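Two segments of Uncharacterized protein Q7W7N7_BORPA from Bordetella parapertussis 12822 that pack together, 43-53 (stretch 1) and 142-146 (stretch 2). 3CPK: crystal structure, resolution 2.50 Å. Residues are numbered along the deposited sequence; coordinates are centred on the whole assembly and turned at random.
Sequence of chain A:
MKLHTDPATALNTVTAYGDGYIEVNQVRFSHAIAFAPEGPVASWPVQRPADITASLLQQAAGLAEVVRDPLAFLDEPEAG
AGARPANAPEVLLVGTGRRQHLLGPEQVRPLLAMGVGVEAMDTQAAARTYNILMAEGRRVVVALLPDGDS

Stretch 1 43-53: SWPVQRPADIT
Stretch 2, residues 142-146: VALLP

Leu 145 forms the centre of the contact, its CA-to-CB bond directed toward stretch 1 and its side chain in the m,t rotamer (chi1 -62°, chi2 156°). Its two methyls meet different neighbours: CD2 lies 3.2 Å from Val 46 CG1, a tight approach, whereas CD1 lies 3.7 Å from Ile 52 CD1 and 4.0 Å from Pro 49 CD. Val 46 is t, and Ile 52 is m,t.

Beside this cluster, Trp 44 (chi1 -169°, t; chi2 44°) lays its indole over Ala 143. The CB of Ala 143 sits 3.6 Å from the centroid of the six-membered ring of Trp 44 and only 12° off the ring normal, a CH-pi contact over the face. Trp 44 CZ3 also reaches Leu 145 CG at 4.2 Å, obliquely.

From Val 142 to Leu 145 the backbone is extended (phi -102° to -134°, psi 121° to 139°), and the side chains alternate: the CA-to-CB bonds of Ala 143 and Leu 145 point toward stretch 1 and that of Leu 144 away. Stretch 1 is irregular; CA atoms pair Trp 44 with Ala 143 at 7.4 Å and Gln 47 with Leu 145 at 6.5 Å.

No hydrogen bond crosses the contact as modelled. At its edge the CA-to-CB bond of Gln 47 points away, and the polar links are internal: Arg 48 N donates to Asp 51 OD1 (3.0 Å), and Asp 51 N to Arg 48 O (2.5 Å), folding the chain back around Pro 49 and Ala 50.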

# COMPACT_ATOMS: atom_id res chain seq x y z
N SER A 43 3.80 -9.09 4.37
CA SER A 43 4.11 -9.47 3.01
C SER A 43 2.79 -9.62 2.29
O SER A 43 1.79 -10.14 2.79
CB SER A 43 4.90 -10.79 2.97
OG SER A 43 4.22 -11.81 3.68
N TRP A 44 2.81 -9.20 1.02
CA TRP A 44 1.62 -9.22 0.24
C TRP A 44 1.89 -10.12 -0.96
O TRP A 44 2.74 -9.80 -1.78
CB TRP A 44 1.33 -7.78 -0.15
CG TRP A 44 0.01 -7.52 -0.74
CD1 TRP A 44 -1.19 -8.01 -0.32
CD2 TRP A 44 -0.27 -6.68 -1.86
NE1 TRP A 44 -2.20 -7.53 -1.11
CE2 TRP A 44 -1.66 -6.71 -2.08
CE3 TRP A 44 0.54 -5.91 -2.72
CZ2 TRP A 44 -2.28 -5.99 -3.10
CZ3 TRP A 44 -0.08 -5.19 -3.74
CH2 TRP A 44 -1.47 -5.25 -3.93
N PRO A 45 1.16 -11.26 -1.07
CA PRO A 45 1.27 -12.27 -2.14
C PRO A 45 0.99 -11.80 -3.56
O PRO A 45 0.03 -12.26 -4.18
CB PRO A 45 0.28 -13.35 -1.70
CG PRO A 45 0.06 -13.11 -0.25
CD PRO A 45 0.05 -11.61 -0.17
N VAL A 46 1.83 -10.92 -4.09
CA VAL A 46 1.64 -10.39 -5.43
C VAL A 46 2.95 -10.08 -6.01
O VAL A 46 4.00 -9.94 -5.28
CB VAL A 46 0.76 -9.13 -5.45
CG1 VAL A 46 0.53 -8.64 -6.87
CG2 VAL A 46 -0.56 -9.43 -4.79
N GLN A 47 2.93 -10.12 -7.32
CA GLN A 47 4.11 -9.99 -8.09
C GLN A 47 4.00 -9.23 -9.38
O GLN A 47 5.00 -8.76 -9.94
CB GLN A 47 4.62 -11.42 -8.28
CG GLN A 47 6.04 -11.55 -8.72
CD GLN A 47 6.62 -12.93 -8.46
OE1 GLN A 47 5.92 -13.83 -7.99
NE2 GLN A 47 7.91 -13.09 -8.76
N ARG A 48 2.78 -9.19 -9.90
CA ARG A 48 2.51 -8.39 -11.08
C ARG A 48 1.17 -7.74 -10.94
O ARG A 48 0.17 -8.37 -10.60
CB ARG A 48 2.57 -9.19 -12.38
N PRO A 49 1.13 -6.45 -11.20
CA PRO A 49 -0.09 -5.62 -11.13
C PRO A 49 -1.19 -6.42 -11.84
O PRO A 49 -2.37 -6.13 -11.71
CB PRO A 49 0.30 -4.39 -11.94
CG PRO A 49 1.43 -4.90 -12.84
CD PRO A 49 2.20 -5.79 -11.95
N ALA A 50 -0.77 -7.41 -12.62
CA ALA A 50 -1.71 -8.25 -13.37
C ALA A 50 -2.44 -9.26 -12.50
O ALA A 50 -3.59 -9.60 -12.77
CB ALA A 50 -0.97 -8.96 -14.50
N ASP A 51 -1.77 -9.75 -11.46
CA ASP A 51 -2.40 -10.71 -10.56
C ASP A 51 -2.95 -10.07 -9.29
O ASP A 51 -3.02 -10.70 -8.24
CB ASP A 51 -1.45 -11.87 -10.17
CG ASP A 51 -0.03 -11.72 -10.69
OD1 ASP A 51 0.88 -11.49 -9.86
OD2 ASP A 51 0.18 -11.86 -11.92
N ILE A 52 -3.35 -8.80 -9.40
CA ILE A 52 -3.93 -8.08 -8.27
C ILE A 52 -5.44 -8.30 -8.32
O ILE A 52 -6.08 -8.00 -9.33
CB ILE A 52 -3.63 -6.57 -8.36
CG1 ILE A 52 -2.18 -6.31 -7.95
CG2 ILE A 52 -4.60 -5.79 -7.46
CD1 ILE A 52 -1.69 -4.90 -8.23
N THR A 53 -6.00 -8.80 -7.23
CA THR A 53 -7.43 -9.08 -7.16
C THR A 53 -8.09 -8.41 -5.96
O THR A 53 -7.43 -8.15 -4.95
CB THR A 53 -7.68 -10.60 -7.04
OG1 THR A 53 -7.61 -10.98 -5.67
CG2 THR A 53 -6.62 -11.37 -7.82
N VAL A 142 -1.18 0.99 2.75
CA VAL A 142 -0.51 0.99 1.47
C VAL A 142 -0.03 -0.41 1.10
O VAL A 142 0.46 -1.16 1.93
CB VAL A 142 0.69 1.97 1.45
CG1 VAL A 142 1.79 1.48 2.40
CG2 VAL A 142 1.23 2.11 0.03
N ALA A 143 -0.20 -0.74 -0.18
CA ALA A 143 0.21 -2.01 -0.76
C ALA A 143 1.18 -1.62 -1.88
O ALA A 143 0.83 -0.80 -2.73
CB ALA A 143 -0.99 -2.74 -1.32
N LEU A 144 2.37 -2.21 -1.88
CA LEU A 144 3.40 -1.89 -2.86
C LEU A 144 4.11 -3.07 -3.51
O LEU A 144 4.59 -3.98 -2.83
CB LEU A 144 4.49 -1.03 -2.21
CG LEU A 144 4.13 0.17 -1.34
CD1 LEU A 144 5.20 0.33 -0.27
CD2 LEU A 144 3.99 1.43 -2.19
N LEU A 145 4.21 -3.02 -4.84
CA LEU A 145 4.92 -4.02 -5.64
C LEU A 145 6.22 -3.28 -5.93
O LEU A 145 6.20 -2.23 -6.54
CB LEU A 145 4.18 -4.30 -6.95
CG LEU A 145 2.75 -4.87 -6.87
CD1 LEU A 145 2.00 -4.53 -8.15
CD2 LEU A 145 2.79 -6.39 -6.65
N PRO A 146 7.37 -3.83 -5.52
CA PRO A 146 8.65 -3.15 -5.76
C PRO A 146 9.13 -3.19 -7.20
O PRO A 146 8.46 -3.73 -8.07
CB PRO A 146 9.59 -3.86 -4.80
CG PRO A 146 9.10 -5.30 -4.91
CD PRO A 146 7.58 -5.22 -5.07